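Local coordinates for protein putative glycosidase ph117-related (Bacteroides thetaiotaomicron, PDB 5A7V) that binds mannose in its pocket and is probably a GH130 enzyme that hydrolyses or phosphorolyses mannosides, at residues A[265-270]-A[322-327]; A[289-294]-A[304-309]; A[328-333]-A[347-352]. One frame throughout, in Å; residues are numbered along the deposited sequence. Where two conformers were deposited one is given.

Interaction 1 (A[265-270]-A[322-327]); sequences HFDSQL and ITRLDE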
loop_
_atom_site.group_PDB
_atom_site.type_symbol
_atom_site.label_atom_id
_atom_site.label_comp_id
_atom_site.label_asym_id
_atom_site.label_seq_id
_atom_site.Cartn_x
_atom_site.Cartn_y
_atom_site.Cartn_z
ATOM N N HIS A 265 -17.899 12.310 -0.739
ATOM C CA HIS A 265 -16.576 12.282 -1.339
ATOM C C HIS A 265 -16.187 10.859 -1.780
ATOM O O HIS A 265 -16.824 9.881 -1.413
ATOM C CB HIS A 265 -15.506 12.867 -0.376
ATOM C CG HIS A 265 -15.723 14.306 -0.058
ATOM N ND1 HIS A 265 -15.057 15.329 -0.690
ATOM C CD2 HIS A 265 -16.584 14.895 0.819
ATOM C CE1 HIS A 265 -15.491 16.497 -0.204
ATOM N NE2 HIS A 265 -16.426 16.254 0.703
ATOM N N PHE A 266 -15.097 10.803 -2.547
ATOM C CA PHE A 266 -14.565 9.529 -3.040
ATOM C C PHE A 266 -14.179 8.546 -1.915
ATOM O O PHE A 266 -14.172 7.329 -2.126
ATOM C CB PHE A 266 -13.378 9.754 -3.973
ATOM C CG PHE A 266 -12.118 10.171 -3.217
ATOM C CD1 PHE A 266 -11.933 11.483 -2.759
ATOM C CD2 PHE A 266 -11.095 9.239 -2.966
ATOM C CE1 PHE A 266 -10.813 11.857 -2.032
ATOM C CE2 PHE A 266 -9.964 9.597 -2.236
ATOM C CZ PHE A 266 -9.832 10.886 -1.772
ATOM N N ASP A 267 -13.809 9.101 -0.751
ATOM C CA ASP A 267 -13.345 8.287 0.381
ATOM C C ASP A 267 -14.482 8.179 1.407
ATOM O O ASP A 267 -14.446 8.720 2.513
ATOM C CB ASP A 267 -12.070 8.813 0.990
ATOM C CG ASP A 267 -12.143 10.250 1.495
ATOM O OD1 ASP A 267 -12.979 11.061 1.011
ATOM O OD2 ASP A 267 -11.275 10.598 2.360
ATOM N N SER A 268 -15.537 7.466 0.971
ATOM C CA SER A 268 -16.836 7.454 1.623
ATOM C C SER A 268 -17.243 6.114 2.223
ATOM O O SER A 268 -18.177 6.065 3.027
ATOM C CB SER A 268 -17.903 7.999 0.666
ATOM O OG SER A 268 -17.730 7.429 -0.616
ATOM N N GLN A 269 -16.615 5.015 1.774
ATOM C CA GLN A 269 -16.814 3.700 2.377
ATOM C C GLN A 269 -15.589 3.229 3.159
ATOM O O GLN A 269 -15.753 2.592 4.215
ATOM C CB GLN A 269 -17.192 2.667 1.299
ATOM C CG GLN A 269 -17.645 1.327 1.858
ATOM C CD GLN A 269 -18.352 0.479 0.786
ATOM O OE1 GLN A 269 -19.040 1.023 -0.064
ATOM N NE2 GLN A 269 -18.121 -0.791 0.794
ATOM N N LEU A 270 -14.382 3.527 2.640
ATOM C CA LEU A 270 -13.107 3.123 3.315
ATOM C C LEU A 270 -12.141 4.281 3.167
ATOM O O LEU A 270 -12.174 5.043 2.174
ATOM C CB LEU A 270 -12.484 1.907 2.642
ATOM C CG LEU A 270 -13.275 0.634 2.603
ATOM C CD1 LEU A 270 -12.535 -0.406 1.744
ATOM C CD2 LEU A 270 -13.582 0.078 3.970
ATOM N N ILE A 322 -5.032 17.382 10.242
ATOM C CA ILE A 322 -5.155 18.761 9.777
ATOM C C ILE A 322 -6.158 18.891 8.620
ATOM O O ILE A 322 -7.051 19.717 8.697
ATOM C CB ILE A 322 -3.795 19.356 9.400
ATOM C CG1 ILE A 322 -2.842 19.328 10.612
ATOM C CG2 ILE A 322 -3.953 20.788 8.895
ATOM C CD1 ILE A 322 -1.436 19.786 10.315
ATOM N N THR A 323 -5.971 18.105 7.547
ATOM C CA THR A 323 -6.792 18.254 6.335
ATOM C C THR A 323 -6.558 17.054 5.442
ATOM O O THR A 323 -5.621 16.253 5.634
ATOM C CB THR A 323 -6.452 19.566 5.603
ATOM O OG1 THR A 323 -7.388 19.756 4.511
ATOM C CG2 THR A 323 -5.031 19.615 5.099
ATOM N N ARG A 324 -7.451 16.921 4.450
ATOM C CA ARG A 324 -7.306 15.935 3.393
ATOM C C ARG A 324 -7.785 16.511 2.079
ATOM O O ARG A 324 -8.546 17.477 2.063
ATOM C CB ARG A 324 -8.031 14.623 3.714
ATOM C CG ARG A 324 -9.533 14.749 3.925
ATOM C CD ARG A 324 -10.209 13.414 4.149
ATOM N NE ARG A 324 -11.290 13.525 5.148
ATOM C CZ ARG A 324 -11.960 12.499 5.650
ATOM N NH1 ARG A 324 -11.934 11.320 5.046
ATOM N NH2 ARG A 324 -12.710 12.640 6.710
ATOM N N LEU A 325 -7.306 15.930 0.980
ATOM C CA LEU A 325 -7.802 16.350 -0.344
ATOM C C LEU A 325 -9.285 16.052 -0.494
ATOM O O LEU A 325 -9.739 15.012 -0.064
ATOM C CB LEU A 325 -7.058 15.625 -1.477
ATOM C CG LEU A 325 -5.540 15.643 -1.437
ATOM C CD1 LEU A 325 -4.963 14.851 -2.607
ATOM C CD2 LEU A 325 -5.030 17.069 -1.402
ATOM N N ASP A 326 -10.025 16.960 -1.153
ATOM C CA ASP A 326 -11.466 16.746 -1.374
ATOM C C ASP A 326 -11.780 15.828 -2.546
ATOM O O ASP A 326 -12.879 15.257 -2.603
ATOM C CB ASP A 326 -12.162 18.100 -1.505
ATOM C CG ASP A 326 -12.337 18.792 -0.145
ATOM O OD1 ASP A 326 -12.539 18.098 0.882
ATOM O OD2 ASP A 326 -12.175 20.025 -0.096
ATOM N N GLU A 327 -10.837 15.721 -3.476
ATOM C CA GLU A 327 -10.932 14.939 -4.720
ATOM C C GLU A 327 -9.705 14.037 -4.752
ATOM O O GLU A 327 -8.639 14.433 -4.271
ATOM C CB GLU A 327 -10.917 15.841 -5.958
ATOM C CG GLU A 327 -11.964 16.968 -5.961
ATOM C CD GLU A 327 -13.341 16.498 -6.004
ATOM O OE1 GLU A 327 -13.575 15.330 -6.330
ATOM O OE2 GLU A 327 -14.239 17.361 -5.780
HETATM O O HOH W 1 -14.752 13.343 -3.911
#

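Interaction 2 (A[289-294]-A[304-309]); sequences NGKNSA and NVYAAG. With MAN (alpha-D-mannopyranose), chain E.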
loop_
_atom_site.group_PDB
_atom_site.type_symbol
_atom_site.label_atom_id
_atom_site.label_comp_id
_atom_site.label_asym_id
_atom_site.label_seq_id
_atom_site.Cartn_x
_atom_site.Cartn_y
_atom_site.Cartn_z
ATOM N N ASN A 289 -5.911 5.154 0.262
ATOM C CA ASN A 289 -6.871 4.644 -0.719
ATOM C C ASN A 289 -8.286 4.844 -0.228
ATOM O O ASN A 289 -8.649 4.371 0.831
ATOM C CB ASN A 289 -6.558 3.151 -0.921
ATOM C CG ASN A 289 -5.188 2.957 -1.535
ATOM O OD1 ASN A 289 -4.965 3.301 -2.672
ATOM N ND2 ASN A 289 -4.231 2.411 -0.743
ATOM N N GLY A 290 -9.068 5.574 -1.026
ATOM C CA GLY A 290 -10.487 5.734 -0.704
ATOM C C GLY A 290 -11.347 4.787 -1.506
ATOM O O GLY A 290 -11.103 4.622 -2.697
ATOM N N LYS A 291 -12.375 4.227 -0.899
ATOM C CA LYS A 291 -13.383 3.455 -1.652
ATOM C C LYS A 291 -14.677 4.292 -1.673
ATOM O O LYS A 291 -15.163 4.767 -0.641
ATOM C CB LYS A 291 -13.660 2.084 -1.024
ATOM C CG LYS A 291 -14.692 1.294 -1.792
ATOM C CD LYS A 291 -14.930 -0.104 -1.203
ATOM C CE LYS A 291 -15.993 -0.845 -2.012
ATOM N NZ LYS A 291 -16.168 -2.225 -1.520
ATOM N N ASN A 292 -15.211 4.474 -2.883
ATOM C CA ASN A 292 -16.409 5.302 -3.091
ATOM C C ASN A 292 -17.697 4.513 -2.810
ATOM O O ASN A 292 -18.001 3.516 -3.472
ATOM C CB ASN A 292 -16.395 5.832 -4.515
ATOM C CG ASN A 292 -17.413 6.948 -4.739
ATOM O OD1 ASN A 292 -17.636 7.784 -3.868
ATOM N ND2 ASN A 292 -17.991 6.985 -5.960
ATOM N N SER A 293 -18.453 4.948 -1.811
ATOM C CA SER A 293 -19.728 4.346 -1.489
ATOM C C SER A 293 -20.805 4.631 -2.544
ATOM O O SER A 293 -20.999 5.795 -2.919
ATOM C CB SER A 293 -20.236 4.938 -0.147
ATOM O OG SER A 293 -21.576 4.521 0.131
ATOM N N ALA A 294 -21.452 3.583 -3.036
ATOM C CA ALA A 294 -22.568 3.807 -4.003
ATOM C C ALA A 294 -23.644 4.691 -3.391
ATOM O O ALA A 294 -24.293 5.471 -4.109
ATOM C CB ALA A 294 -23.140 2.454 -4.391
ATOM N N ASN A 304 -18.043 2.257 -5.926
ATOM C CA ASN A 304 -17.146 1.175 -5.427
ATOM C C ASN A 304 -15.734 1.261 -5.966
ATOM O O ASN A 304 -14.933 0.372 -5.669
ATOM C CB ASN A 304 -17.797 -0.204 -5.682
ATOM C CG ASN A 304 -19.039 -0.379 -4.830
ATOM O OD1 ASN A 304 -18.963 -0.268 -3.609
ATOM N ND2 ASN A 304 -20.188 -0.565 -5.451
ATOM N N VAL A 305 -15.389 2.309 -6.700
ATOM C CA VAL A 305 -13.995 2.458 -7.157
ATOM C C VAL A 305 -13.078 2.775 -5.974
ATOM O O VAL A 305 -13.470 3.453 -5.035
ATOM C CB VAL A 305 -13.888 3.534 -8.263
ATOM C CG1 VAL A 305 -13.997 4.941 -7.716
ATOM C CG2 VAL A 305 -12.656 3.375 -9.134
ATOM N N TYR A 306 -11.819 2.318 -6.093
ATOM C CA TYR A 306 -10.731 2.787 -5.191
ATOM C C TYR A 306 -9.902 3.839 -5.918
ATOM O O TYR A 306 -9.322 3.570 -6.980
ATOM C CB TYR A 306 -9.820 1.663 -4.730
ATOM C CG TYR A 306 -10.361 0.720 -3.721
ATOM C CD1 TYR A 306 -11.406 -0.179 -3.995
ATOM C CD2 TYR A 306 -9.791 0.654 -2.437
ATOM C CE1 TYR A 306 -11.848 -1.087 -3.053
ATOM C CE2 TYR A 306 -10.224 -0.251 -1.503
ATOM C CZ TYR A 306 -11.223 -1.152 -1.812
ATOM O OH TYR A 306 -11.648 -2.093 -0.895
ATOM N N ALA A 307 -9.904 5.047 -5.358
ATOM C CA ALA A 307 -9.116 6.160 -5.856
ATOM C C ALA A 307 -8.318 6.789 -4.686
ATOM O O ALA A 307 -8.769 6.724 -3.544
ATOM C CB ALA A 307 -10.011 7.197 -6.541
ATOM N N ALA A 308 -7.158 7.382 -4.990
ATOM C CA ALA A 308 -6.176 7.706 -3.935
ATOM C C ALA A 308 -6.319 9.139 -3.447
ATOM O O ALA A 308 -6.485 10.075 -4.241
ATOM C CB ALA A 308 -4.774 7.444 -4.438
ATOM N N GLY A 309 -6.171 9.289 -2.132
ATOM C CA GLY A 309 -6.171 10.573 -1.440
ATOM C C GLY A 309 -4.891 10.864 -0.662
ATOM O O GLY A 309 -3.966 10.022 -0.642
HETATM C C1 MAN E . -9.008 -4.260 0.269
HETATM C C2 MAN E . -7.509 -3.958 0.054
HETATM C C3 MAN E . -6.798 -4.761 -1.054
HETATM C C4 MAN E . -7.673 -4.864 -2.317
HETATM C C5 MAN E . -9.040 -4.172 -2.158
HETATM C C6 MAN E . -9.974 -4.422 -3.364
HETATM O O1 MAN E . -9.754 -3.087 0.907
HETATM O O2 MAN E . -6.882 -4.227 1.315
HETATM O O3 MAN E . -6.489 -6.083 -0.658
HETATM O O4 MAN E . -6.904 -4.323 -3.371
HETATM O O5 MAN E . -9.648 -4.715 -0.944
HETATM O O6 MAN E . -10.260 -5.824 -3.463
HETATM O O HOH W 2 -13.682 -3.828 -1.393
HETATM O O HOH W 3 -19.357 -2.220 -1.585
HETATM O O HOH W 4 -20.820 1.001 -2.012
#

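Interaction 3 (A[328-333]-A[347-352]); sequences PFFRPM and VFIEGM. With MAN (alpha-D-mannopyranose), chain E.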
loop_
_atom_site.group_PDB
_atom_site.type_symbol
_atom_site.label_atom_id
_atom_site.label_comp_id
_atom_site.label_asym_id
_atom_site.label_seq_id
_atom_site.Cartn_x
_atom_site.Cartn_y
_atom_site.Cartn_z
ATOM N N PRO A 328 -9.807 12.853 -5.343
ATOM C CA PRO A 328 -8.616 11.995 -5.407
ATOM C C PRO A 328 -7.584 12.603 -6.316
ATOM O O PRO A 328 -7.912 13.208 -7.323
ATOM C CB PRO A 328 -9.155 10.676 -5.949
ATOM C CG PRO A 328 -10.370 11.059 -6.792
ATOM C CD PRO A 328 -10.953 12.268 -6.081
ATOM N N PHE A 329 -6.301 12.397 -5.988
ATOM C CA PHE A 329 -5.199 12.910 -6.842
ATOM C C PHE A 329 -4.828 11.923 -7.970
ATOM O O PHE A 329 -4.168 12.305 -8.946
ATOM C CB PHE A 329 -3.921 13.280 -6.041
ATOM C CG PHE A 329 -3.137 12.096 -5.483
ATOM C CD1 PHE A 329 -3.530 11.439 -4.349
ATOM C CD2 PHE A 329 -2.038 11.625 -6.173
ATOM C CE1 PHE A 329 -2.826 10.337 -3.863
ATOM C CE2 PHE A 329 -1.322 10.542 -5.698
ATOM C CZ PHE A 329 -1.691 9.908 -4.545
ATOM N N PHE A 330 -5.267 10.676 -7.819
ATOM C CA PHE A 330 -4.890 9.573 -8.731
ATOM C C PHE A 330 -6.073 8.626 -8.680
ATOM O O PHE A 330 -6.551 8.241 -7.608
ATOM C CB PHE A 330 -3.588 8.928 -8.230
ATOM C CG PHE A 330 -2.849 8.087 -9.252
ATOM C CD1 PHE A 330 -2.156 8.686 -10.274
ATOM C CD2 PHE A 330 -2.849 6.707 -9.184
ATOM C CE1 PHE A 330 -1.479 7.925 -11.221
ATOM C CE2 PHE A 330 -2.178 5.950 -10.122
ATOM C CZ PHE A 330 -1.487 6.575 -11.133
ATOM N N ARG A 331 -6.563 8.245 -9.866
ATOM C CA ARG A 331 -7.773 7.414 -9.947
ATOM C C ARG A 331 -7.677 6.539 -11.180
ATOM O O ARG A 331 -6.842 6.795 -12.053
ATOM C CB ARG A 331 -9.052 8.265 -9.957
ATOM C CG ARG A 331 -9.236 9.113 -11.196
ATOM C CD ARG A 331 -10.464 9.985 -11.061
ATOM N NE ARG A 331 -10.654 10.905 -12.172
ATOM C CZ ARG A 331 -11.316 10.599 -13.294
ATOM N NH1 ARG A 331 -11.871 9.415 -13.464
ATOM N NH2 ARG A 331 -11.403 11.522 -14.231
ATOM N N PRO A 332 -8.557 5.525 -11.277
ATOM C CA PRO A 332 -8.453 4.710 -12.495
ATOM C C PRO A 332 -8.734 5.502 -13.784
ATOM O O PRO A 332 -9.783 6.169 -13.904
ATOM C CB PRO A 332 -9.508 3.611 -12.287
ATOM C CG PRO A 332 -9.513 3.427 -10.778
ATOM C CD PRO A 332 -9.420 4.875 -10.284
ATOM N N MET A 333 -7.802 5.438 -14.724
ATOM C CA MET A 333 -7.885 6.135 -15.997
ATOM C C MET A 333 -7.708 5.185 -17.188
ATOM O O MET A 333 -8.378 5.333 -18.196
ATOM C CB MET A 333 -6.845 7.245 -16.094
ATOM C CG MET A 333 -6.960 8.368 -15.088
ATOM S SD MET A 333 -8.405 9.372 -15.176
ATOM C CE MET A 333 -8.103 10.209 -16.744
ATOM N N VAL A 347 -6.860 2.014 -8.290
ATOM C CA VAL A 347 -5.428 2.329 -8.325
ATOM C C VAL A 347 -4.979 2.265 -6.865
ATOM O O VAL A 347 -5.052 3.257 -6.122
ATOM C CB VAL A 347 -5.084 3.659 -9.022
ATOM C CG1 VAL A 347 -5.280 3.515 -10.525
ATOM C CG2 VAL A 347 -5.898 4.844 -8.499
ATOM N N PHE A 348 -4.591 1.070 -6.420
ATOM C CA PHE A 348 -4.376 0.817 -4.989
ATOM C C PHE A 348 -2.912 1.133 -4.646
ATOM O O PHE A 348 -2.016 0.343 -4.927
ATOM C CB PHE A 348 -4.734 -0.620 -4.638
ATOM C CG PHE A 348 -4.862 -0.865 -3.171
ATOM C CD1 PHE A 348 -6.023 -0.519 -2.471
ATOM C CD2 PHE A 348 -3.765 -1.381 -2.442
ATOM C CE1 PHE A 348 -6.118 -0.689 -1.114
ATOM C CE2 PHE A 348 -3.883 -1.566 -1.090
ATOM C CZ PHE A 348 -5.026 -1.238 -0.414
ATOM N N ILE A 349 -2.690 2.344 -4.128
ATOM C CA ILE A 349 -1.347 2.842 -3.934
ATOM C C ILE A 349 -0.703 2.231 -2.711
ATOM O O ILE A 349 -1.316 2.122 -1.655
ATOM C CB ILE A 349 -1.323 4.377 -3.945
ATOM C CG1 ILE A 349 -2.133 5.008 -2.811
ATOM C CG2 ILE A 349 -1.733 4.926 -5.306
ATOM C CD1 ILE A 349 -1.726 6.428 -2.469
ATOM N N GLU A 350 0.571 1.836 -2.888
ATOM C CA GLU A 350 1.164 0.975 -1.880
ATOM C C GLU A 350 2.687 1.063 -1.783
ATOM O O GLU A 350 3.214 0.719 -0.695
ATOM C CB GLU A 350 0.725 -0.448 -2.143
ATOM C CG GLU A 350 0.996 -1.438 -1.035
ATOM C CD GLU A 350 0.295 -2.760 -1.253
ATOM O OE1 GLU A 350 -0.842 -2.798 -1.771
ATOM O OE2 GLU A 350 0.819 -3.849 -0.861
ATOM N N GLY A 351 3.384 1.467 -2.833
ATOM C CA GLY A 351 4.836 1.610 -2.777
ATOM C C GLY A 351 5.282 2.961 -3.300
ATOM O O GLY A 351 4.659 3.490 -4.245
ATOM N N MET A 352 6.347 3.522 -2.718
ATOM C CA MET A 352 6.907 4.754 -3.224
ATOM C C MET A 352 8.416 4.695 -3.046
ATOM O O MET A 352 8.885 4.268 -1.966
ATOM C CB MET A 352 6.417 5.990 -2.469
ATOM C CG MET A 352 5.022 6.366 -2.714
ATOM S SD MET A 352 4.490 7.772 -1.691
ATOM C CE MET A 352 5.242 9.230 -2.414
HETATM C C1 MAN E . -9.008 -4.260 0.269
HETATM C C2 MAN E . -7.509 -3.958 0.054
HETATM C C3 MAN E . -6.798 -4.761 -1.054
HETATM C C4 MAN E . -7.673 -4.864 -2.317
HETATM C C5 MAN E . -9.040 -4.172 -2.158
HETATM C C6 MAN E . -9.974 -4.422 -3.364
HETATM O O1 MAN E . -9.754 -3.087 0.907
HETATM O O2 MAN E . -6.882 -4.227 1.315
HETATM O O3 MAN E . -6.489 -6.083 -0.658
HETATM O O4 MAN E . -6.904 -4.323 -3.371
HETATM O O5 MAN E . -9.648 -4.715 -0.944
HETATM O O6 MAN E . -10.260 -5.824 -3.463
#

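Interaction 1 (A[265-270]-A[322-327])
His265 meets Asp326 through the edge of its ring. CG lies beside the backbone N (chi1 -63°), which turns the ring to the chain of 322-327. From CB through CG to ND1 the atoms come steadily closer to Asp326 O; CE1 then turns past it to the carboxylate. CB is 4.2 Å from Asp326 O and CG is 3.9 Å from it. ND1 donates a hydrogen bond of 2.9 Å to Asp326 O. The bond is nearly straight, 170° at the hydrogen. Asp326 O lies in the ring plane and is met on a lone pair. Beyond it, CE1 lies 3.5 Å from Asp326 OD1. That carboxylate also has a salt bridge to Arg262.

A second route runs through water. Phe266 N donates to water 1, which lies close to Asp326 O as well. The Phe266 ring turns its rim to the loop residues 325-327, and the carbonyl oxygens of Leu325 and Asp326 both lie at its edge near the ring plane. CE1 of Phe266 is 3.7 Å from Glu327 C.

Charge pairs the segments at the other end. Arg324 NH1 reaches Asp267 OD2 at 2.9 Å in a salt bridge. The arginine comes from above the carboxylate plane, with the oxygen met 51° out of it. Asp267 OD2 also accepts from Tyr288, and OD1 pairs with Arg262. Arg262 therefore bridges Asp267 and Asp326, and it also bonds to Leu325 O.

The contact joins the loop before strand 270-280 to the end of strand 320-324. Its chemistry implies that ND1 of His265 carries a proton. The nearby carboxylate of Asp326 may also favour a charged ring, though Arg262 probably weakens that effect.

Interaction 2 (A[289-294]-A[304-309])
Backbone hydrogen bonds pair Gly290 with Ala307 in both directions. Gly290 N to Ala307 O is 2.8 Å, and Ala307 N to Gly290 O is 2.9 Å. Past the strand ends the pairing goes on. Asn292 N donates to Val305 O, and Asn304 N donates to Asn292 O. Two CA-H...O contacts add to these, from Tyr306 CA to Gly290 O and from Lys291 CA to Val305 O.

The strands run antiparallel with a marked twist, 137° between their directions. They are neighbours in a sheet of what is probably the five-bladed propeller known for GH130 enzymes. Asn289, Lys291, Tyr306 and Ala308 share one face of this sheet.

On that face the main side-chain contact is CH-pi. Lys291 CB sits over the centre of the Tyr306 ring, 4.0 Å from its centroid and 8° off the ring normal. Lys291 CG lies anti to its own N (chi1 180°), and the chain stays extended. CD thus passes 3.7 Å from Tyr306 CE1, and CE comes 3.4 Å from Asn304 OD1.

Water links the polar tips. One water joins Lys291 NZ to Tyr306 OH, and another joins Lys291 NZ to Asn304 OD1. Tyr306 OH also lies 2.8 Å from mannose O1, in a hydrogen bond whose proton is not settled.

Interaction 3 (A[328-333]-A[347-352])
Phe330 and Val347 are brought together by their first torsions. Phe330 has CG anti to the backbone N (chi1 -162°), which sends its ring across to the strand. Val347 has chi1 of -72°, and this sets CG2 between its own N and carbonyl carbon, facing 328-333.

CG2 is the centre of the contact. It lies 3.6 Å from Phe330 CD2 and 3.5 Å from Arg331 CA. It also touches Phe330 O, and Pro332 CD at 3.9 Å. The two side chains of Phe330 and Val347 cross at about a right angle. CB and CG1 of Val347 lie near Phe330 CE2.

Ile349 extends the apolar patch. Its CD1 meets the edge of the Phe329 ring, 4.1 Å from CZ, and the two side chains approach from opposite directions. Its CG2 lies near Phe330 CD2. Phe329 in turn has Phe330 CB over one face. The contact is apolar, and no hydrogen bond joins 328-333 to 347-352.

Other parts of the fold close around it. Tyr363 meets the Phe330 ring edge-to-face, and Leu287 touches both Phe329 and Ile349.

Between Val347 and Ile349, Phe348 points away from the loop. Its ring has mannose over one face, with CZ 3.7 Å from C2. Val347 and Ile349 thus face the loop, while Phe348 between them faces the sugar. Aromatic rings lying against a sugar are typical of carbohydrate-binding sites.

In the fold
From the N terminus, the loop 265-270 comes first and leads into strand 270-280. Interaction 1 closes the chain from there to 322-327, so strands 270-280, 283-291 and 306-314 lie within its span. Interaction 2 is nested inside and closes the short loop between 294 and 304. The two touch where Gln269 N and Ser268 OG approach Lys291 O and Ser293 N. Interaction 3 follows in series and closes the segment holding helix 335-338. It ties strand 347-355, in a separate sheet, to the chain leaving interaction 1. Ala308 N and Phe330 O join interactions 2 and 3, and both also reach the bound mannose.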